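Local structure of type IV secretion protein Dot (Legionella pneumophila, 6KS5) at residues 29-34 with 104-109. The protein is a deubiquitinase, probably delivered by the type IV secretion system, that regulates the association of polyubiquitin with the Legionella phagosome. Residues are numbered along the deposited sequence; the frame is centred on the assembly and turned at random.
Sequences CFFHNF and LLREWF
Phe-31 lays one face of its ring on the backbone of helix 95-112 where Leu-105 passes into Arg-106, a worked example of two helical segments set nearly at right angles and joined by an aromatic side chain. The axes of segments 29-34 and 104-109 come within 9.8 Å of each other and cross at 96°, and no hydrogen bond spans them. CG of Phe-31 is anti to its carbonyl carbon (chi1 -67°), and the ring beyond it meets helix 95-112; Arg-106 CA stands 4.0 Å from the ring centroid in a CH-pi contact over the face. Arg-106 CB lies 3.7 Å from Phe-31 CE2, while across the same face, at the opposite part of the rim, Phe-31 CD1 rests 3.8 Å from Leu-105 CB. The guanidinium is turned nearly perpendicular to the ring, and Phe-31 CE2 lies over its face; its NE is hydrogen-bonded to Asn-28 OD1, just ahead of helix 29-40, and its NH1 to Val-218 O, so the charged end is tied down beside an apolar contact.

One turn on, Phe-34 meets both Leu-105 and Phe-109. Its CE2 reaches the edge of the Phe-109 ring, 3.8 Å from Phe-109 CZ, with the two ring planes at 56°. The Leu-105 side chain crosses that of Phe-34 at about a right angle, with Leu-105 CD1 4.1 Å from Phe-34 CD2. Phe-109 thus touches both phenylalanines, its CD2 lying 3.8 Å from Phe-31 CE1.

All five touching residues are buried near the centre of the chain. Met-228 and Met-229 of helix 222-231 also pack on Phe-109, and Met-229 reaches Phe-30 as well, making this third helix a neighbour of both partners, while Asn-33 ND2 bonds Tyr-271 O, linking helix 29-40 to the residue just before strand 272-273 of the mixed sheet.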
loop_
_atom_site.group_PDB
_atom_site.type_symbol
_atom_site.label_atom_id
_atom_site.label_comp_id
_atom_site.label_asym_id
_atom_site.label_seq_id
_atom_site.Cartn_x
_atom_site.Cartn_y
_atom_site.Cartn_z
ATOM N N CYS A 29 -4.681 -5.501 -0.602
ATOM C CA CYS A 29 -5.149 -6.332 0.501
ATOM C C CYS A 29 -5.096 -5.584 1.835
ATOM O O CYS A 29 -6.007 -5.726 2.659
ATOM C CB CYS A 29 -4.304 -7.603 0.555
ATOM S SG CYS A 29 -4.575 -8.634 2.005
ATOM N N PHE A 30 -4.056 -4.757 2.058
ATOM C CA PHE A 30 -4.003 -3.971 3.278
ATOM C C PHE A 30 -5.040 -2.861 3.264
ATOM O O PHE A 30 -5.663 -2.578 4.292
ATOM C CB PHE A 30 -2.632 -3.372 3.462
ATOM C CG PHE A 30 -2.626 -2.302 4.518
ATOM C CD1 PHE A 30 -2.611 -2.660 5.852
ATOM C CD2 PHE A 30 -2.650 -0.950 4.197
ATOM C CE1 PHE A 30 -2.609 -1.728 6.835
ATOM C CE2 PHE A 30 -2.653 0.002 5.180
ATOM C CZ PHE A 30 -2.637 -0.389 6.509
ATOM N N PHE A 31 -5.177 -2.167 2.132
ATOM C CA PHE A 31 -6.179 -1.118 2.056
ATOM C C PHE A 31 -7.574 -1.692 2.229
ATOM O O PHE A 31 -8.443 -1.047 2.828
ATOM C CB PHE A 31 -6.050 -0.374 0.735
ATOM C CG PHE A 31 -4.785 0.401 0.605
ATOM C CD1 PHE A 31 -4.449 1.370 1.535
ATOM C CD2 PHE A 31 -3.922 0.154 -0.447
ATOM C CE1 PHE A 31 -3.274 2.089 1.408
ATOM C CE2 PHE A 31 -2.747 0.865 -0.581
ATOM C CZ PHE A 31 -2.421 1.835 0.345
ATOM N N HIS A 32 -7.801 -2.914 1.745
ATOM C CA HIS A 32 -9.072 -3.571 2.013
ATOM C C HIS A 32 -9.249 -3.809 3.509
ATOM O O HIS A 32 -10.344 -3.613 4.044
ATOM C CB HIS A 32 -9.165 -4.881 1.230
ATOM C CG HIS A 32 -9.146 -4.707 -0.257
ATOM N ND1 HIS A 32 -8.821 -5.731 -1.122
ATOM C CD2 HIS A 32 -9.405 -3.628 -1.034
ATOM C CE1 HIS A 32 -8.880 -5.290 -2.366
ATOM N NE2 HIS A 32 -9.231 -4.018 -2.342
ATOM N N ASN A 33 -8.177 -4.215 4.202
ATOM C CA ASN A 33 -8.221 -4.338 5.659
ATOM C C ASN A 33 -8.544 -3.000 6.316
ATOM O O ASN A 33 -9.401 -2.919 7.205
ATOM C CB ASN A 33 -6.886 -4.868 6.188
ATOM C CG ASN A 33 -6.771 -6.377 6.105
ATOM O OD1 ASN A 33 -6.782 -7.064 7.123
ATOM N ND2 ASN A 33 -6.626 -6.896 4.892
ATOM N N PHE A 34 -7.844 -1.940 5.908
ATOM C CA PHE A 34 -8.135 -0.620 6.454
ATOM C C PHE A 34 -9.532 -0.158 6.075
ATOM O O PHE A 34 -10.197 0.524 6.864
ATOM C CB PHE A 34 -7.099 0.394 5.969
ATOM C CG PHE A 34 -7.224 1.742 6.616
ATOM C CD1 PHE A 34 -7.270 1.856 7.994
ATOM C CD2 PHE A 34 -7.291 2.896 5.848
ATOM C CE1 PHE A 34 -7.382 3.091 8.599
ATOM C CE2 PHE A 34 -7.404 4.138 6.447
ATOM C CZ PHE A 34 -7.451 4.233 7.826
ATOM N N LEU A 104 -9.104 4.094 -4.017
ATOM C CA LEU A 104 -8.923 5.500 -3.677
ATOM C C LEU A 104 -7.879 5.674 -2.582
ATOM O O LEU A 104 -7.105 6.640 -2.603
ATOM C CB LEU A 104 -10.256 6.106 -3.258
ATOM C CG LEU A 104 -11.395 5.824 -4.237
ATOM C CD1 LEU A 104 -12.732 5.666 -3.523
ATOM C CD2 LEU A 104 -11.451 6.930 -5.267
ATOM N N LEU A 105 -7.824 4.737 -1.630
ATOM C CA LEU A 105 -6.835 4.832 -0.562
ATOM C C LEU A 105 -5.427 4.633 -1.098
ATOM O O LEU A 105 -4.487 5.276 -0.621
ATOM C CB LEU A 105 -7.140 3.811 0.532
ATOM C CG LEU A 105 -8.366 4.078 1.405
ATOM C CD1 LEU A 105 -8.837 2.799 2.069
ATOM C CD2 LEU A 105 -8.066 5.145 2.442
ATOM N N ARG A 106 -5.259 3.758 -2.096
ATOM C CA ARG A 106 -3.931 3.522 -2.654
ATOM C C ARG A 106 -3.331 4.803 -3.218
ATOM O O ARG A 106 -2.111 5.000 -3.157
ATOM C CB ARG A 106 -3.990 2.441 -3.735
ATOM C CG ARG A 106 -2.698 2.312 -4.531
ATOM C CD ARG A 106 -2.708 1.141 -5.497
ATOM N NE ARG A 106 -2.555 -0.148 -4.832
ATOM C CZ ARG A 106 -1.417 -0.596 -4.312
ATOM N NH1 ARG A 106 -0.319 0.146 -4.362
ATOM N NH2 ARG A 106 -1.378 -1.788 -3.736
ATOM N N GLU A 107 -4.168 5.686 -3.756
ATOM C CA GLU A 107 -3.697 6.945 -4.306
ATOM C C GLU A 107 -3.880 8.119 -3.355
ATOM O O GLU A 107 -3.256 9.161 -3.561
ATOM C CB GLU A 107 -4.410 7.241 -5.631
ATOM C CG GLU A 107 -4.405 6.064 -6.604
ATOM C CD GLU A 107 -4.727 6.465 -8.041
ATOM O OE1 GLU A 107 -4.844 7.677 -8.318
ATOM O OE2 GLU A 107 -4.854 5.564 -8.900
ATOM N N TRP A 108 -4.698 7.975 -2.314
ATOM C CA TRP A 108 -4.919 9.085 -1.391
ATOM C C TRP A 108 -3.742 9.262 -0.440
ATOM O O TRP A 108 -3.231 10.378 -0.275
ATOM C CB TRP A 108 -6.210 8.860 -0.602
ATOM C CG TRP A 108 -6.537 9.962 0.351
ATOM C CD1 TRP A 108 -7.257 11.087 0.083
ATOM C CD2 TRP A 108 -6.160 10.047 1.732
ATOM N NE1 TRP A 108 -7.353 11.870 1.210
ATOM C CE2 TRP A 108 -6.687 11.254 2.235
ATOM C CE3 TRP A 108 -5.428 9.223 2.589
ATOM C CZ2 TRP A 108 -6.504 11.656 3.556
ATOM C CZ3 TRP A 108 -5.249 9.623 3.901
ATOM C CH2 TRP A 108 -5.784 10.829 4.370
ATOM N N PHE A 109 -3.306 8.176 0.200
ATOM C CA PHE A 109 -2.208 8.248 1.162
ATOM C C PHE A 109 -0.951 8.896 0.597
ATOM O O PHE A 109 -0.390 9.775 1.270
ATOM C CB PHE A 109 -1.906 6.844 1.707
ATOM C CG PHE A 109 -2.738 6.464 2.891
ATOM C CD1 PHE A 109 -2.463 6.986 4.144
ATOM C CD2 PHE A 109 -3.799 5.582 2.754
ATOM C CE1 PHE A 109 -3.229 6.636 5.243
ATOM C CE2 PHE A 109 -4.572 5.227 3.845
ATOM C CZ PHE A 109 -4.287 5.753 5.093
#